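Local coordinates for mitochondrial edited mRNA stability factor 1 (Trypanosoma brucei, PDB 6NL1), which processes the 5' ends of mitochondrial mRNAs, probably as a nudix-type hydrolase, and probably stabilises edited transcripts, at residues Q312-W317 with R331-L336; L203-R208 with R256-E261; K103-A108 with E136-E141. One frame throughout, in Å; residues are numbered along the deposited sequence.

Contact 1 of 3, residues Q312-W317 with R331-L336; sequences QYMRNW and RAWAQL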
# COMPACT_ATOMS: atom_id res chain seq x y z
N GLN A 312 -8.61 -3.94 11.80
CA GLN A 312 -7.41 -3.20 11.43
C GLN A 312 -7.67 -1.70 11.26
O GLN A 312 -6.78 -0.98 10.82
CB GLN A 312 -6.82 -3.79 10.15
CG GLN A 312 -6.18 -5.16 10.37
CD GLN A 312 -5.53 -5.72 9.11
OE1 GLN A 312 -5.11 -4.97 8.22
NE2 GLN A 312 -5.46 -7.05 9.03
N TYR A 313 -8.86 -1.23 11.62
CA TYR A 313 -9.19 0.19 11.46
C TYR A 313 -9.67 0.75 12.79
O TYR A 313 -10.27 0.03 13.57
CB TYR A 313 -10.27 0.38 10.38
CG TYR A 313 -9.84 -0.11 9.04
CD1 TYR A 313 -10.00 -1.45 8.69
CD2 TYR A 313 -9.24 0.74 8.11
CE1 TYR A 313 -9.60 -1.92 7.46
CE2 TYR A 313 -8.82 0.27 6.87
CZ TYR A 313 -9.00 -1.07 6.56
OH TYR A 313 -8.61 -1.57 5.34
N MET A 314 -9.42 2.03 13.05
CA MET A 314 -9.95 2.65 14.26
C MET A 314 -11.46 2.62 14.22
O MET A 314 -12.07 3.08 13.25
CB MET A 314 -9.48 4.09 14.43
CG MET A 314 -8.05 4.26 14.81
SD MET A 314 -7.67 5.99 15.18
CE MET A 314 -8.52 6.20 16.76
N ARG A 315 -12.06 2.09 15.28
CA ARG A 315 -13.51 2.02 15.39
C ARG A 315 -13.86 1.98 16.87
O ARG A 315 -13.04 1.55 17.67
CB ARG A 315 -14.05 0.76 14.69
CG ARG A 315 -13.95 0.80 13.16
CD ARG A 315 -14.41 -0.50 12.49
NE ARG A 315 -15.79 -0.85 12.85
CZ ARG A 315 -16.11 -1.68 13.84
NH1 ARG A 315 -15.17 -2.25 14.57
NH2 ARG A 315 -17.39 -1.93 14.10
N ASN A 316 -15.06 2.43 17.22
CA ASN A 316 -15.53 2.35 18.60
C ASN A 316 -14.54 2.87 19.64
O ASN A 316 -14.34 2.25 20.68
CB ASN A 316 -15.90 0.90 18.95
CG ASN A 316 -17.07 0.40 18.14
OD1 ASN A 316 -18.09 1.07 18.03
ND2 ASN A 316 -16.93 -0.78 17.55
N TRP A 317 -13.90 4.00 19.36
CA TRP A 317 -13.04 4.67 20.34
C TRP A 317 -13.93 5.38 21.36
O TRP A 317 -15.14 5.47 21.18
CB TRP A 317 -12.14 5.69 19.63
CG TRP A 317 -12.94 6.63 18.76
CD1 TRP A 317 -13.59 7.76 19.16
CD2 TRP A 317 -13.21 6.48 17.36
NE1 TRP A 317 -14.24 8.34 18.08
CE2 TRP A 317 -14.02 7.58 16.97
CE3 TRP A 317 -12.85 5.53 16.40
CZ2 TRP A 317 -14.47 7.74 15.65
CZ3 TRP A 317 -13.30 5.70 15.09
CH2 TRP A 317 -14.10 6.80 14.73
N ARG A 331 -8.10 14.72 17.80
CA ARG A 331 -9.22 15.55 18.25
C ARG A 331 -10.22 15.84 17.13
O ARG A 331 -11.43 15.84 17.36
CB ARG A 331 -8.72 16.85 18.90
CG ARG A 331 -7.70 16.61 20.01
CD ARG A 331 -7.45 17.86 20.87
NE ARG A 331 -6.94 18.99 20.09
CZ ARG A 331 -5.65 19.23 19.87
NH1 ARG A 331 -4.71 18.43 20.37
NH2 ARG A 331 -5.29 20.29 19.15
N ALA A 332 -9.71 16.09 15.94
CA ALA A 332 -10.58 16.28 14.78
C ALA A 332 -11.33 14.98 14.50
O ALA A 332 -12.51 14.99 14.16
CB ALA A 332 -9.77 16.71 13.56
N TRP A 333 -10.64 13.85 14.65
CA TRP A 333 -11.25 12.54 14.44
C TRP A 333 -12.37 12.29 15.45
O TRP A 333 -13.45 11.81 15.09
CB TRP A 333 -10.18 11.45 14.55
CG TRP A 333 -10.60 10.12 14.01
CD1 TRP A 333 -10.89 9.00 14.73
CD2 TRP A 333 -10.79 9.77 12.63
NE1 TRP A 333 -11.25 7.98 13.89
CE2 TRP A 333 -11.20 8.43 12.60
CE3 TRP A 333 -10.65 10.47 11.43
CZ2 TRP A 333 -11.47 7.76 11.40
CZ3 TRP A 333 -10.92 9.81 10.24
CH2 TRP A 333 -11.32 8.46 10.24
N ALA A 334 -12.13 12.61 16.71
CA ALA A 334 -13.15 12.42 17.74
C ALA A 334 -14.36 13.28 17.43
O ALA A 334 -15.50 12.92 17.67
CB ALA A 334 -12.59 12.78 19.12
N GLN A 335 -14.10 14.44 16.86
CA GLN A 335 -15.15 15.40 16.55
C GLN A 335 -15.97 14.96 15.34
O GLN A 335 -17.19 15.06 15.35
CB GLN A 335 -14.50 16.76 16.29
CG GLN A 335 -15.43 17.94 16.15
CD GLN A 335 -14.64 19.22 15.95
OE1 GLN A 335 -15.05 20.12 15.21
NE2 GLN A 335 -13.47 19.30 16.59
N LEU A 336 -15.30 14.46 14.31
CA LEU A 336 -15.93 14.28 13.00
C LEU A 336 -16.20 12.83 12.59
O LEU A 336 -17.11 12.56 11.81
CB LEU A 336 -15.07 14.94 11.92
CG LEU A 336 -14.94 16.46 12.01
CD1 LEU A 336 -13.89 16.95 11.04
CD2 LEU A 336 -16.30 17.14 11.75
O HOH W 1 -16.21 10.41 17.37
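A Met-aromatic contact and a tryptophan pair join the loop 312-317 of the nudix domain, through M314 and W317, to W333 of helix 328-336. W333 is the shared partner and, unlike the other two, is buried. NE1 of W333, in its five-membered ring, lies over one face of the W317 indole, displaced toward the rim, and comes within 3.2 Å of W317 CH2. The two side chains cross at about a right angle and form an oblique aromatic pair with planes at 50°; the W317 six-membered and W333 five-membered ring centroids are 4.4 Å apart. W317 reaches this place with CG held between its backbone N and carbonyl carbon (chi1 52°). M314 slides past W333 in the opposite direction, its bend at chi3 bringing CE to 4.2 Å from W333 CD1. M314 SD lies 4.8 Å from the centroid of the W333 five-membered ring, 35° off its normal. A water completes the joint: it accepts the indole N-H of W317 NE1 at 2.9 Å and donates to A334 O. R221 of strand 216-223 makes a cation-pi contact with W333, and L322 of helix 319-322 packs against both tryptophans. The arrangement is a tryptophan pair with an oblique Met-aromatic contact, joining a loop to helix 328-336 within the nudix domain.

Contact 2 of 3, residues L203-R208 with R256-E261; sequences LGIFRR and RTLWEE. With SO4 (sulfate ion), chain D.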
# COMPACT_ATOMS: atom_id res chain seq x y z
N LEU A 203 -9.25 5.56 -4.01
CA LEU A 203 -10.45 6.06 -4.65
C LEU A 203 -11.01 7.14 -3.76
O LEU A 203 -11.67 6.86 -2.76
CB LEU A 203 -11.49 4.94 -4.87
CG LEU A 203 -12.37 5.10 -6.12
CD1 LEU A 203 -13.37 3.95 -6.29
CD2 LEU A 203 -13.10 6.44 -6.10
N GLY A 204 -10.71 8.39 -4.11
CA GLY A 204 -11.19 9.53 -3.36
C GLY A 204 -12.68 9.78 -3.57
O GLY A 204 -13.10 10.46 -4.52
N ILE A 205 -13.48 9.21 -2.68
CA ILE A 205 -14.90 9.48 -2.62
C ILE A 205 -15.10 10.86 -2.01
O ILE A 205 -14.50 11.16 -0.97
CB ILE A 205 -15.60 8.42 -1.76
CG1 ILE A 205 -15.63 7.09 -2.51
CG2 ILE A 205 -17.01 8.83 -1.45
CD1 ILE A 205 -16.56 7.09 -3.71
N PHE A 206 -15.90 11.70 -2.65
CA PHE A 206 -16.15 13.04 -2.13
C PHE A 206 -17.62 13.42 -2.23
O PHE A 206 -18.37 12.89 -3.05
CB PHE A 206 -15.26 14.09 -2.82
CG PHE A 206 -15.67 14.41 -4.26
CD1 PHE A 206 -15.13 13.69 -5.33
CD2 PHE A 206 -16.59 15.41 -4.53
CE1 PHE A 206 -15.50 13.98 -6.65
CE2 PHE A 206 -16.97 15.70 -5.85
CZ PHE A 206 -16.43 14.98 -6.90
N ARG A 207 -18.05 14.34 -1.37
CA ARG A 207 -19.39 14.89 -1.48
C ARG A 207 -19.28 16.41 -1.55
O ARG A 207 -18.31 17.00 -1.07
CB ARG A 207 -20.26 14.46 -0.29
CG ARG A 207 -19.82 15.06 1.06
CD ARG A 207 -20.79 14.67 2.18
NE ARG A 207 -20.37 15.23 3.46
CZ ARG A 207 -21.02 15.05 4.60
NH1 ARG A 207 -22.13 14.31 4.63
NH2 ARG A 207 -20.57 15.59 5.72
N ARG A 208 -20.27 17.04 -2.17
CA ARG A 208 -20.31 18.49 -2.25
C ARG A 208 -21.27 19.05 -1.21
O ARG A 208 -22.37 18.55 -1.04
CB ARG A 208 -20.75 18.93 -3.64
CG ARG A 208 -19.87 18.40 -4.77
CD ARG A 208 -20.24 19.04 -6.11
NE ARG A 208 -19.48 18.46 -7.21
CZ ARG A 208 -18.26 18.85 -7.57
NH1 ARG A 208 -17.64 19.84 -6.93
NH2 ARG A 208 -17.66 18.25 -8.59
N ARG A 256 -13.09 -2.13 -6.13
CA ARG A 256 -13.18 -3.28 -5.24
C ARG A 256 -12.74 -2.92 -3.82
O ARG A 256 -13.41 -3.25 -2.84
CB ARG A 256 -12.31 -4.44 -5.76
CG ARG A 256 -12.19 -5.63 -4.79
CD ARG A 256 -11.25 -6.73 -5.33
NE ARG A 256 -9.90 -6.22 -5.61
CZ ARG A 256 -8.95 -6.07 -4.69
NH1 ARG A 256 -9.16 -6.40 -3.42
NH2 ARG A 256 -7.77 -5.58 -5.04
N THR A 257 -11.61 -2.22 -3.71
CA THR A 257 -11.05 -1.95 -2.39
C THR A 257 -11.74 -0.79 -1.68
O THR A 257 -11.68 -0.70 -0.47
CB THR A 257 -9.51 -1.75 -2.44
OG1 THR A 257 -9.18 -0.65 -3.29
CG2 THR A 257 -8.84 -3.02 -2.97
N LEU A 258 -12.40 0.09 -2.44
CA LEU A 258 -13.30 1.06 -1.82
C LEU A 258 -14.39 0.30 -1.06
O LEU A 258 -14.68 0.60 0.09
CB LEU A 258 -13.97 1.95 -2.87
CG LEU A 258 -15.19 2.73 -2.35
CD1 LEU A 258 -14.78 3.76 -1.28
CD2 LEU A 258 -15.91 3.43 -3.49
N TRP A 259 -14.99 -0.69 -1.72
CA TRP A 259 -16.02 -1.50 -1.07
C TRP A 259 -15.48 -2.20 0.18
O TRP A 259 -16.13 -2.20 1.23
CB TRP A 259 -16.64 -2.52 -2.03
CG TRP A 259 -17.72 -3.30 -1.35
CD1 TRP A 259 -19.02 -2.92 -1.20
CD2 TRP A 259 -17.57 -4.55 -0.66
NE1 TRP A 259 -19.71 -3.88 -0.49
CE2 TRP A 259 -18.84 -4.89 -0.14
CE3 TRP A 259 -16.50 -5.42 -0.44
CZ2 TRP A 259 -19.07 -6.06 0.58
CZ3 TRP A 259 -16.73 -6.60 0.27
CH2 TRP A 259 -18.00 -6.90 0.78
N GLU A 260 -14.30 -2.79 0.08
CA GLU A 260 -13.70 -3.49 1.23
C GLU A 260 -13.50 -2.59 2.44
O GLU A 260 -13.62 -3.05 3.58
CB GLU A 260 -12.36 -4.15 0.84
CG GLU A 260 -12.53 -5.26 -0.20
CD GLU A 260 -11.24 -5.98 -0.55
OE1 GLU A 260 -10.19 -5.73 0.09
OE2 GLU A 260 -11.27 -6.81 -1.48
N GLU A 261 -13.22 -1.31 2.22
CA GLU A 261 -12.94 -0.42 3.34
C GLU A 261 -14.15 0.35 3.84
O GLU A 261 -14.15 0.80 4.99
CB GLU A 261 -11.76 0.51 3.03
CG GLU A 261 -10.42 -0.23 2.88
CD GLU A 261 -9.20 0.68 2.93
OE1 GLU A 261 -9.25 1.79 2.35
OE2 GLU A 261 -8.17 0.29 3.54
S SO4 D . -23.14 14.28 8.29
O1 SO4 D . -24.15 14.26 9.34
O2 SO4 D . -22.13 13.25 8.55
O3 SO4 D . -23.79 14.03 7.00
O4 SO4 D . -22.52 15.61 8.26
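Segment 203-208, on strand 200-207, comes nearest segment 256-261, on helix 250-262, at L203 and L258, whose CA atoms are 6.4 Å apart. The helix carries RTLWEE, which, followed by T262 and a glycine, resembles the end of the nudix box, consistent with the nudix helix packing on the mixed sheet. L258 alone reaches across: with CG anti to the backbone N (chi1 165°), its isobutyl end points into the strand, where both methyls are used. CD1 of L258 meets I205 CG1 at 3.7 Å, while L258 CD2 touches I205 CD1 at 3.7 Å and also L203 CD1 at 3.8 Å. The I205 and L258 side chains run roughly perpendicular, a compact apolar join that is fully buried and closed further by P240, F293 and A295. R202, just before L203, binds GDP in another structure of this protein. On the helix, R256 NH1 bridges one turn to E260 OE2 at 2.9 Å, from above the carboxylate plane. Farther along the strand the extended R207, also held by E216 and S299 O, grips a sulfate probably left from crystallisation: R207 NH1 donates to O3 at 2.9 Å, almost straight at 171°, and NH2 to O4.

Contact 3 of 3, residues K103-A108 with E136-E141; sequences KWQTKA and EPTYPE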
# COMPACT_ATOMS: atom_id res chain seq x y z
N LYS A 103 17.63 -17.92 -6.56
CA LYS A 103 17.99 -16.53 -6.37
C LYS A 103 17.71 -15.73 -7.63
O LYS A 103 17.92 -16.20 -8.75
CB LYS A 103 19.48 -16.45 -6.03
CG LYS A 103 20.01 -15.09 -5.79
CD LYS A 103 21.50 -15.14 -5.49
CE LYS A 103 22.28 -15.51 -6.73
NZ LYS A 103 23.71 -15.12 -6.61
N TRP A 104 17.24 -14.50 -7.45
CA TRP A 104 17.04 -13.58 -8.55
C TRP A 104 17.77 -12.29 -8.20
O TRP A 104 17.38 -11.61 -7.24
CB TRP A 104 15.55 -13.30 -8.74
CG TRP A 104 15.24 -12.29 -9.80
CD1 TRP A 104 15.96 -12.03 -10.93
CD2 TRP A 104 14.12 -11.39 -9.82
NE1 TRP A 104 15.36 -11.04 -11.66
CE2 TRP A 104 14.23 -10.63 -11.00
CE3 TRP A 104 13.04 -11.16 -8.96
CZ2 TRP A 104 13.29 -9.64 -11.35
CZ3 TRP A 104 12.11 -10.19 -9.30
CH2 TRP A 104 12.24 -9.44 -10.49
N GLN A 105 18.82 -11.97 -8.96
CA GLN A 105 19.63 -10.77 -8.73
C GLN A 105 19.12 -9.63 -9.60
O GLN A 105 19.22 -9.68 -10.82
CB GLN A 105 21.11 -11.05 -9.04
CG GLN A 105 22.05 -9.87 -8.71
CD GLN A 105 21.86 -9.35 -7.29
OE1 GLN A 105 21.73 -8.14 -7.05
NE2 GLN A 105 21.84 -10.25 -6.33
N THR A 106 18.56 -8.60 -8.98
CA THR A 106 17.83 -7.60 -9.76
C THR A 106 17.94 -6.19 -9.16
O THR A 106 18.86 -5.90 -8.39
CB THR A 106 16.34 -8.06 -9.93
OG1 THR A 106 15.66 -7.20 -10.86
CG2 THR A 106 15.60 -8.07 -8.58
N LYS A 107 17.00 -5.32 -9.53
CA LYS A 107 16.92 -3.96 -8.99
C LYS A 107 15.58 -3.73 -8.33
O LYS A 107 14.60 -4.38 -8.67
CB LYS A 107 17.08 -2.94 -10.12
CG LYS A 107 18.32 -3.13 -10.99
CD LYS A 107 19.56 -2.65 -10.27
CE LYS A 107 20.74 -2.56 -11.24
NZ LYS A 107 21.97 -2.08 -10.53
N ALA A 108 15.51 -2.77 -7.41
CA ALA A 108 14.27 -2.50 -6.69
C ALA A 108 13.13 -2.12 -7.64
O ALA A 108 11.96 -2.36 -7.34
CB ALA A 108 14.48 -1.42 -5.64
N GLU A 136 16.45 -8.72 -0.07
CA GLU A 136 17.44 -7.97 0.70
C GLU A 136 18.21 -7.05 -0.24
O GLU A 136 18.39 -7.38 -1.41
CB GLU A 136 18.43 -8.91 1.41
CG GLU A 136 19.33 -9.68 0.42
CD GLU A 136 20.15 -10.81 1.05
OE1 GLU A 136 19.90 -11.17 2.22
OE2 GLU A 136 21.05 -11.34 0.36
N PRO A 137 18.66 -5.91 0.26
CA PRO A 137 19.59 -5.11 -0.55
C PRO A 137 20.88 -5.90 -0.70
O PRO A 137 21.39 -6.46 0.26
CB PRO A 137 19.82 -3.86 0.31
CG PRO A 137 18.68 -3.84 1.30
CD PRO A 137 18.39 -5.29 1.57
N THR A 138 21.41 -5.96 -1.91
CA THR A 138 22.65 -6.67 -2.18
C THR A 138 23.87 -5.96 -1.59
O THR A 138 24.83 -6.60 -1.19
CB THR A 138 22.84 -6.82 -3.68
OG1 THR A 138 21.60 -7.27 -4.26
CG2 THR A 138 23.97 -7.81 -3.99
N TYR A 139 23.84 -4.63 -1.54
CA TYR A 139 24.97 -3.84 -1.02
C TYR A 139 24.45 -2.80 -0.03
O TYR A 139 24.46 -1.60 -0.33
CB TYR A 139 25.71 -3.13 -2.16
CG TYR A 139 26.12 -4.07 -3.27
CD1 TYR A 139 27.10 -5.04 -3.05
CD2 TYR A 139 25.54 -4.00 -4.53
CE1 TYR A 139 27.48 -5.91 -4.06
CE2 TYR A 139 25.92 -4.87 -5.55
CZ TYR A 139 26.89 -5.82 -5.30
OH TYR A 139 27.26 -6.69 -6.29
N PRO A 140 23.99 -3.25 1.14
CA PRO A 140 23.30 -2.41 2.13
C PRO A 140 24.11 -1.20 2.61
O PRO A 140 23.53 -0.18 2.96
CB PRO A 140 23.04 -3.38 3.31
CG PRO A 140 23.99 -4.56 3.07
CD PRO A 140 24.07 -4.66 1.57
N GLU A 141 25.43 -1.32 2.62
CA GLU A 141 26.27 -0.22 3.08
C GLU A 141 26.07 0.99 2.20
O GLU A 141 26.22 2.12 2.64
CB GLU A 141 27.75 -0.63 3.07
CG GLU A 141 28.06 -1.87 3.88
CD GLU A 141 27.80 -1.67 5.37
OE1 GLU A 141 28.27 -0.66 5.93
OE2 GLU A 141 27.12 -2.53 5.97
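Strand 100-107 meets T138, just past the end of strand 132-137, through the amide of Q105. Before that point, K103 lays its side chain against E84 and L86 of the edge strand 84-86 and against T173. W104, next in line, is buried. Q105 leaves the strand with CG anti to the backbone N and turns at chi2 (51°), which brings the amide to T138, whose side chain comes from the opposite direction. There the hydroxyl T138 OG1 donates to Q105 OE1 at 2.9 Å, in the carbonyl plane and on a lone pair, with a C=O...donor angle of 119°. The amide's other end, Q105 NE2, is bonded to T173 OG1, which also pairs with T138 OG1, so three polar side chains hold one another and fix the rotation of the amide. Beside this group, T138 CG2 stands 4.0 Å from Q105 NE2 and packs over one face of the Y139 ring. T106 follows, its CG2 3.7 Å above one face of the W104 indole, over the ring centre. After it, K107 occupies the N-cap position and salt-bridges D171, and A108 begins helix 108-111. The Q105 and T138 CA atoms are 8.3 Å apart, consistent with strand 171-178 lying between strands 100-107 and 132-137 in this antiparallel sheet; the amide and hydroxyl reach across the intervening strand, at the surface, close to where helix 108-111 starts.

From the N terminus, the chain closes contact 3 first (103-108 with 136-141), then contact 2 (203-208 with 256-261) and finally contact 1 (312-317 with 331-336). The three loops follow in series, and none nests in or crosses another. Contact 3 ties strand 100-107 to the turn after strand 132-137 in the four-stranded antiparallel sheet and lies across the chain's centre from the other two, about 36 and 40 Å, centre to centre, from contacts 2 and 1. Contact 2 joins helix and mixed sheet in the nudix part, and contact 1 fastens a later loop and helix there. These two touch: Y313 OH and E261 OE2, 2.6 Å apart, probably share a hydrogen bond.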